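Local coordinates for protein putative fimbrium tip subunit Fim1C (Bacteroides ovatus, PDB 4EPS) that is probably a component of the tip of fimbriae, the cell-surface filaments that mediate adhesion and biofilm formation, at residues T121-S124 against A128-K131; A195-N200 against G204-P209; Y210-A213 against Y218-L221. All coordinates share one frame; numbering follows the deposited sequence. Where two conformers were deposited one is given.

Interaction 1 (T121-S124 against A128-K131); sequences TEQS and AYAK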
loop_
_atom_site.group_PDB
_atom_site.type_symbol
_atom_site.label_atom_id
_atom_site.label_comp_id
_atom_site.label_asym_id
_atom_site.label_seq_id
_atom_site.Cartn_x
_atom_site.Cartn_y
_atom_site.Cartn_z
ATOM N N THR A 121 9.472 -3.814 -44.585
ATOM C CA THR A 121 9.368 -3.439 -43.183
ATOM C C THR A 121 7.954 -2.906 -42.862
ATOM O O THR A 121 7.755 -2.348 -41.780
ATOM C CB THR A 121 10.471 -2.438 -42.839
ATOM O OG1 THR A 121 10.396 -1.335 -43.739
ATOM C CG2 THR A 121 11.884 -3.065 -42.868
ATOM N N GLU A 122 6.978 -3.109 -43.777
ATOM C CA GLU A 122 5.576 -2.692 -43.568
ATOM C C GLU A 122 4.776 -3.929 -43.130
ATOM O O GLU A 122 4.365 -4.747 -43.962
ATOM C CB GLU A 122 5.013 -2.030 -44.844
ATOM C CG GLU A 122 5.523 -0.608 -45.051
ATOM C CD GLU A 122 5.214 0.357 -43.915
ATOM O OE1 GLU A 122 4.036 0.435 -43.490
ATOM O OE2 GLU A 122 6.163 1.006 -43.420
ATOM N N GLN A 123 4.673 -4.132 -41.804
ATOM C CA GLN A 123 4.045 -5.340 -41.260
ATOM C C GLN A 123 3.060 -4.994 -40.127
ATOM O O GLN A 123 2.746 -5.856 -39.310
ATOM C CB GLN A 123 5.164 -6.292 -40.719
ATOM C CG GLN A 123 6.144 -6.822 -41.797
ATOM C CD GLN A 123 7.315 -7.572 -41.193
ATOM O OE1 GLN A 123 7.184 -8.215 -40.146
ATOM N NE2 GLN A 123 8.464 -7.567 -41.880
ATOM N N SER A 124 2.556 -3.747 -40.106
ATOM C CA SER A 124 1.762 -3.172 -39.012
ATOM C C SER A 124 0.344 -3.758 -38.845
ATOM O O SER A 124 -0.304 -3.448 -37.856
ATOM C CB SER A 124 1.682 -1.652 -39.135
ATOM O OG SER A 124 1.019 -1.303 -40.336
ATOM N N ALA A 128 -0.694 -7.572 -43.556
ATOM C CA ALA A 128 0.627 -7.165 -44.065
ATOM C C ALA A 128 1.727 -8.108 -43.522
ATOM O O ALA A 128 2.685 -8.405 -44.220
ATOM C CB ALA A 128 0.919 -5.731 -43.667
ATOM N N TYR A 129 1.554 -8.596 -42.291
ATOM C CA TYR A 129 2.507 -9.517 -41.675
ATOM C C TYR A 129 2.366 -10.926 -42.291
ATOM O O TYR A 129 3.367 -11.516 -42.734
ATOM C CB TYR A 129 2.242 -9.556 -40.168
ATOM C CG TYR A 129 3.167 -10.469 -39.386
ATOM C CD1 TYR A 129 2.915 -11.836 -39.296
ATOM C CD2 TYR A 129 4.277 -9.960 -38.716
ATOM C CE1 TYR A 129 3.753 -12.679 -38.568
ATOM C CE2 TYR A 129 5.104 -10.789 -37.959
ATOM C CZ TYR A 129 4.847 -12.149 -37.902
ATOM O OH TYR A 129 5.620 -12.972 -37.124
ATOM N N ALA A 130 1.120 -11.469 -42.294
ATOM C CA ALA A 130 0.812 -12.827 -42.767
ATOM C C ALA A 130 1.255 -13.075 -44.187
ATOM O O ALA A 130 1.804 -14.150 -44.448
ATOM C CB ALA A 130 -0.689 -13.115 -42.626
ATOM N N LYS A 131 1.046 -12.090 -45.111
ATOM C CA LYS A 131 1.425 -12.278 -46.520
ATOM C C LYS A 131 2.950 -12.413 -46.694
ATOM O O LYS A 131 3.384 -12.885 -47.733
ATOM C CB LYS A 131 0.891 -11.140 -47.417
ATOM C CG LYS A 131 1.585 -9.790 -47.192
ATOM C CD LYS A 131 0.998 -8.672 -48.032
ATOM C CE LYS A 131 1.707 -7.368 -47.751
ATOM N NZ LYS A 131 0.997 -6.207 -48.358
HETATM O O HOH W 1 3.128 -4.656 -46.467
#

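Interaction 2 (A195-N200 against G204-P209); sequences AFYLDN and GTKISP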
loop_
_atom_site.group_PDB
_atom_site.type_symbol
_atom_site.label_atom_id
_atom_site.label_comp_id
_atom_site.label_asym_id
_atom_site.label_seq_id
_atom_site.Cartn_x
_atom_site.Cartn_y
_atom_site.Cartn_z
ATOM N N ALA A 195 8.557 4.847 -32.138
ATOM C CA ALA A 195 8.922 4.766 -33.548
ATOM C C ALA A 195 10.154 3.926 -33.667
ATOM O O ALA A 195 11.073 4.052 -32.850
ATOM C CB ALA A 195 9.169 6.158 -34.142
ATOM N N PHE A 196 10.178 3.077 -34.689
ATOM C CA PHE A 196 11.352 2.265 -34.997
ATOM C C PHE A 196 11.927 2.664 -36.353
ATOM O O PHE A 196 11.168 2.951 -37.284
ATOM C CB PHE A 196 11.009 0.767 -34.982
ATOM C CG PHE A 196 10.571 0.242 -33.641
ATOM C CD1 PHE A 196 11.507 -0.167 -32.699
ATOM C CD2 PHE A 196 9.216 0.140 -33.327
ATOM C CE1 PHE A 196 11.098 -0.664 -31.458
ATOM C CE2 PHE A 196 8.806 -0.371 -32.087
ATOM C CZ PHE A 196 9.750 -0.747 -31.159
ATOM N N TYR A 197 13.268 2.612 -36.470
ATOM C CA TYR A 197 14.013 2.979 -37.668
ATOM C C TYR A 197 15.045 1.942 -38.030
ATOM O O TYR A 197 15.710 1.405 -37.147
ATOM C CB TYR A 197 14.750 4.318 -37.459
ATOM C CG TYR A 197 13.815 5.443 -37.079
ATOM C CD1 TYR A 197 13.193 6.216 -38.057
ATOM C CD2 TYR A 197 13.545 5.730 -35.745
ATOM C CE1 TYR A 197 12.298 7.231 -37.715
ATOM C CE2 TYR A 197 12.667 6.756 -35.390
ATOM C CZ TYR A 197 12.052 7.507 -36.379
ATOM O OH TYR A 197 11.195 8.521 -36.035
ATOM N N LEU A 198 15.254 1.743 -39.336
ATOM C CA LEU A 198 16.305 0.856 -39.794
ATOM C C LEU A 198 17.631 1.618 -39.970
ATOM O O LEU A 198 17.675 2.597 -40.727
ATOM C CB LEU A 198 15.906 0.190 -41.129
ATOM C CG LEU A 198 16.657 -1.086 -41.522
ATOM C CD1 LEU A 198 16.322 -2.222 -40.584
ATOM C CD2 LEU A 198 16.287 -1.496 -42.924
ATOM N N ASP A 199 18.694 1.142 -39.268
ATOM C CA ASP A 199 20.094 1.595 -39.279
ATOM C C ASP A 199 20.327 3.032 -38.780
ATOM O O ASP A 199 21.299 3.240 -38.053
ATOM C CB ASP A 199 20.726 1.413 -40.662
ATOM C CG ASP A 199 20.881 -0.047 -41.045
ATOM O OD1 ASP A 199 21.685 -0.753 -40.393
ATOM O OD2 ASP A 199 20.211 -0.482 -42.003
ATOM N N ASN A 200 19.504 4.018 -39.178
ATOM C CA ASN A 200 19.677 5.402 -38.722
ATOM C C ASN A 200 18.328 6.105 -38.677
ATOM O O ASN A 200 17.402 5.697 -39.372
ATOM C CB ASN A 200 20.683 6.175 -39.603
ATOM C CG ASN A 200 20.484 5.985 -41.087
ATOM O OD1 ASN A 200 19.611 6.608 -41.696
ATOM N ND2 ASN A 200 21.287 5.112 -41.701
ATOM N N GLY A 204 12.427 8.559 -43.870
ATOM C CA GLY A 204 12.460 7.491 -44.865
ATOM C C GLY A 204 12.959 6.136 -44.393
ATOM O O GLY A 204 12.874 5.169 -45.154
ATOM N N THR A 205 13.491 6.033 -43.144
ATOM C CA THR A 205 14.009 4.748 -42.625
ATOM C C THR A 205 13.054 4.126 -41.582
ATOM O O THR A 205 13.353 3.056 -41.041
ATOM C CB THR A 205 15.409 4.934 -42.029
ATOM O OG1 THR A 205 15.345 5.944 -41.019
ATOM C CG2 THR A 205 16.456 5.297 -43.086
ATOM N N LYS A 206 11.909 4.795 -41.324
ATOM C CA LYS A 206 10.892 4.379 -40.364
ATOM C C LYS A 206 10.309 3.035 -40.764
ATOM O O LYS A 206 9.958 2.813 -41.932
ATOM C CB LYS A 206 9.786 5.435 -40.234
ATOM C CG LYS A 206 9.080 5.402 -38.880
ATOM C CD LYS A 206 7.939 6.421 -38.809
ATOM C CE LYS A 206 7.266 6.459 -37.454
ATOM N NZ LYS A 206 6.458 5.233 -37.176
ATOM N N ILE A 207 10.232 2.124 -39.789
ATOM C CA ILE A 207 9.711 0.794 -40.069
ATOM C C ILE A 207 8.390 0.581 -39.292
ATOM O O ILE A 207 8.120 1.290 -38.308
ATOM C CB ILE A 207 10.803 -0.287 -39.845
ATOM C CG1 ILE A 207 11.302 -0.362 -38.400
ATOM C CG2 ILE A 207 11.984 -0.038 -40.815
ATOM C CD1 ILE A 207 12.538 -1.299 -38.175
ATOM N N SER A 208 7.527 -0.336 -39.787
ATOM C CA SER A 208 6.215 -0.551 -39.164
ATOM C C SER A 208 6.029 -2.006 -38.718
ATOM O O SER A 208 5.477 -2.820 -39.462
ATOM C CB SER A 208 5.100 -0.120 -40.119
ATOM O OG SER A 208 5.349 1.189 -40.603
ATOM N N PRO A 209 6.512 -2.349 -37.507
ATOM C CA PRO A 209 6.348 -3.727 -37.024
ATOM C C PRO A 209 4.917 -4.024 -36.640
ATOM O O PRO A 209 4.088 -3.112 -36.529
ATOM C CB PRO A 209 7.262 -3.813 -35.785
ATOM C CG PRO A 209 7.594 -2.421 -35.420
ATOM C CD PRO A 209 7.145 -1.477 -36.491
HETATM O O HOH W 2 7.638 2.635 -36.042
#

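Interaction 3 (Y210-A213 against Y218-L221); sequences YYDA and YRLL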
loop_
_atom_site.group_PDB
_atom_site.type_symbol
_atom_site.label_atom_id
_atom_site.label_comp_id
_atom_site.label_asym_id
_atom_site.label_seq_id
_atom_site.Cartn_x
_atom_site.Cartn_y
_atom_site.Cartn_z
ATOM N N TYR A 210 4.637 -5.289 -36.411
ATOM C CA TYR A 210 3.322 -5.709 -35.959
ATOM C C TYR A 210 3.233 -5.496 -34.463
ATOM O O TYR A 210 4.113 -5.955 -33.734
ATOM C CB TYR A 210 3.055 -7.179 -36.329
ATOM C CG TYR A 210 1.717 -7.660 -35.811
ATOM C CD1 TYR A 210 0.531 -7.258 -36.415
ATOM C CD2 TYR A 210 1.632 -8.443 -34.666
ATOM C CE1 TYR A 210 -0.708 -7.615 -35.889
ATOM C CE2 TYR A 210 0.395 -8.821 -34.137
ATOM C CZ TYR A 210 -0.772 -8.414 -34.762
ATOM O OH TYR A 210 -1.998 -8.789 -34.261
ATOM N N TYR A 211 2.179 -4.798 -33.987
ATOM C CA TYR A 211 2.025 -4.604 -32.549
ATOM C C TYR A 211 1.024 -5.620 -32.000
ATOM O O TYR A 211 -0.141 -5.637 -32.411
ATOM C CB TYR A 211 1.582 -3.167 -32.196
ATOM C CG TYR A 211 1.346 -2.974 -30.714
ATOM C CD1 TYR A 211 2.388 -3.117 -29.794
ATOM C CD2 TYR A 211 0.070 -2.701 -30.220
ATOM C CE1 TYR A 211 2.173 -2.964 -28.424
ATOM C CE2 TYR A 211 -0.160 -2.556 -28.849
ATOM C CZ TYR A 211 0.892 -2.683 -27.956
ATOM O OH TYR A 211 0.650 -2.568 -26.609
ATOM N N ASP A 212 1.474 -6.450 -31.070
ATOM C CA ASP A 212 0.620 -7.441 -30.407
ATOM C C ASP A 212 0.074 -6.778 -29.174
ATOM O O ASP A 212 0.782 -6.664 -28.180
ATOM C CB ASP A 212 1.396 -8.728 -30.069
ATOM C CG ASP A 212 0.525 -9.858 -29.505
ATOM O OD1 ASP A 212 -0.548 -9.564 -28.931
ATOM O OD2 ASP A 212 0.922 -11.017 -29.625
ATOM N N ALA A 213 -1.171 -6.310 -29.240
ATOM C CA ALA A 213 -1.786 -5.576 -28.129
ATOM C C ALA A 213 -2.029 -6.443 -26.889
ATOM O O ALA A 213 -1.966 -5.917 -25.772
ATOM C CB ALA A 213 -3.085 -4.921 -28.585
ATOM N N TYR A 218 6.242 -5.795 -29.878
ATOM C CA TYR A 218 6.328 -5.552 -31.319
ATOM C C TYR A 218 7.070 -6.683 -31.973
ATOM O O TYR A 218 8.066 -7.147 -31.406
ATOM C CB TYR A 218 7.053 -4.233 -31.628
ATOM C CG TYR A 218 6.340 -3.013 -31.086
ATOM C CD1 TYR A 218 6.476 -2.639 -29.750
ATOM C CD2 TYR A 218 5.492 -2.257 -31.897
ATOM C CE1 TYR A 218 5.831 -1.504 -29.248
ATOM C CE2 TYR A 218 4.838 -1.122 -31.401
ATOM C CZ TYR A 218 5.015 -0.755 -30.077
ATOM O OH TYR A 218 4.362 0.336 -29.560
ATOM N N ARG A 219 6.604 -7.118 -33.145
ATOM C CA ARG A 219 7.211 -8.233 -33.898
ATOM C C ARG A 219 7.502 -7.802 -35.307
ATOM O O ARG A 219 6.712 -7.087 -35.918
ATOM C CB ARG A 219 6.294 -9.479 -33.875
ATOM C CG ARG A 219 6.093 -9.990 -32.445
ATOM C CD ARG A 219 5.667 -11.440 -32.351
ATOM N NE ARG A 219 4.257 -11.648 -32.681
ATOM C CZ ARG A 219 3.255 -11.646 -31.805
ATOM N NH1 ARG A 219 3.488 -11.412 -30.510
ATOM N NH2 ARG A 219 2.014 -11.856 -32.211
ATOM N N LEU A 220 8.661 -8.203 -35.827
ATOM C CA LEU A 220 9.057 -7.831 -37.171
ATOM C C LEU A 220 9.806 -8.971 -37.818
ATOM O O LEU A 220 10.855 -9.363 -37.307
ATOM C CB LEU A 220 9.959 -6.571 -37.116
ATOM C CG LEU A 220 10.443 -6.030 -38.460
ATOM C CD1 LEU A 220 9.297 -5.287 -39.181
ATOM C CD2 LEU A 220 11.584 -5.065 -38.245
ATOM N N LEU A 221 9.292 -9.480 -38.940
ATOM C CA LEU A 221 10.014 -10.501 -39.702
ATOM C C LEU A 221 11.231 -9.875 -40.382
ATOM O O LEU A 221 11.135 -8.752 -40.897
ATOM C CB LEU A 221 9.114 -11.152 -40.767
ATOM C CG LEU A 221 7.911 -11.925 -40.226
ATOM C CD1 LEU A 221 6.850 -12.056 -41.316
ATOM C CD2 LEU A 221 8.327 -13.289 -39.671
#

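Interaction 1 (T121-S124 against A128-K131)
Gln-123 lays its side chain past the ring of Tyr-129, with OE1 3.7 Å from Tyr-129 CD2. The amide and ring planes stand 68° apart, so the two groups meet obliquely rather than stack. Tyr-129 reaches this position with CG anti to the backbone N (chi1 -180°), while the Gln-123 chain runs extended beyond CG and delivers its amide beside the ring. Both ends of that amide have polar partners: OE1 accepts from the backbone N of Leu-221 and NE2 donates to the carbonyl of Thr-120, which should fix its rotation. The methyl of Ala-128 points at the loop and sits between backbone atoms, with CB 3.6 Å from Glu-122 O and 4.0 Å from Gln-123 CA. A water donates to Glu-122 O at 2.8 Å and, in the conformer given, weakly meets Lys-131 NZ. The carboxylate of Glu-122 leads off to Ser-208 OG. Residues 121-124 thus rest on the short helix 126-130 at the surface by van der Waals contact, with at most a weak water link, and the direct polar bonds of Gln-123 and Glu-122 go to neighbouring parts of the fold.

Interaction 2 (A195-N200 against G204-P209)
Ala-195 begins the contact with its methyl against the aliphatic end of Lys-206, CB to CE 3.8 Å. Next along, Phe-196 offers its backbone O to Ile-207 N, a nearly straight bond of 2.8 Å (N-H...O 173°). Its CB packs against CG1 of Ile-207 in the conformer given, and its ring atom CD2 approaches Pro-209 CG at 3.7 Å, the two side chains crossing at about a right angle. A water accepts from Phe-196 N and Lys-206 NZ and donates to Ile-207 O, bridging the strands where they begin to part. Tyr-197 and Lys-206 form an antiparallel non-hydrogen-bonded pair, with side chains on the same face. The tyrosine ring lies obliquely against the start of the lysine, CD1 3.7 Å from Lys-206 CA and CE1 3.9 Å from CG; a further ring, that of His-233, meets it edge-to-face. Without the tyrosine ring, as with an alanine here, the stem of Lys-206 would probably lose its aromatic neighbour and His-233 its edge-to-face partner. Leu-198 N donates to Thr-205 O at 2.9 Å, and its CB packs on CG2 of the same Ile-207 conformer. Beyond the turn at Asp-199, Asn-200 O comes 2.6 Å from Thr-205 OG1, which also lies within bonding reach of Glu-202 O. With OG1 between the backbone N and the carbonyl carbon (chi1 56°), Thr-205 turns this hydroxyl toward the Asn-200 carbonyl. Two antiparallel backbone bonds and the connecting loop make this a beta hairpin, joining strands 195-198 and 206-212 in the fimbrillin-like region.

Interaction 3 (Y210-A213 against Y218-L221)
Tyr-211 and Tyr-218 meet on one face of the hairpin, Tyr-211 CD1 sitting over a face of the Tyr-218 ring near its rim, 3.5 Å from CZ. The planes are 44° apart with centroids separated by 4.8 Å, an oblique pairing. Both side chains start from a non-hydrogen-bonded pair, but their first torsions differ: CG is anti to the backbone N in Tyr-211 (chi1 177°) and beside it in Tyr-218 (chi1 -63°), which turns a face of the Tyr-218 ring to Tyr-211 CD1. The hydroxyl of Tyr-211 bonds to Asp-216 in the connecting turn, and Phe-196 meets Tyr-218 edge-to-face. On the opposite face, Tyr-210 and Arg-219 run side by side in the same direction, CE2 3.9 Å from NH2. Behind them the backbones exchange two bonds of 2.8 Å, Tyr-210 N to Arg-219 O and Arg-219 N to Tyr-210 O. The guanidinium then swings to Asp-212, gripping OD2 end-on with NH1 at 2.7 Å and NH2 at 2.9 Å. OD2 lies near the guanidinium plane, but the carboxylate stands almost upright to it; OD2 uses its anti lone pair toward NH1, and NH2 comes from above the carboxylate plane. Glu-217 also pairs with NH1, so the arginine's positive charge is probably balanced by two carboxylates, while OD1 of Asp-212 takes the backbone N of Lys-215 and ties the salt bridge to the turn.

Overall arrangement
Interactions 2 and 3 are consecutive hairpins sharing strand 206-212, whereas interaction 1 is a loop-helix contact packed against that strand. Thr-121 O and Gln-123 N, the latter 2.8 Å from Ser-208 O, probably hydrogen-bond to the Ser-208 backbone, so 121-124 borders the strand that both hairpins use. Interaction 2 is the most buried of the three: Phe-196 and Ile-207 carry apolar packing that continues to Tyr-218 and Leu-220 of interaction 3. Interactions 1 and 3 are surface contacts of different kinds. Interaction 1 has no direct hydrogen bond between its own segments, while interaction 3 pairs backbone bonds with a salt bridge and a tyrosine pair.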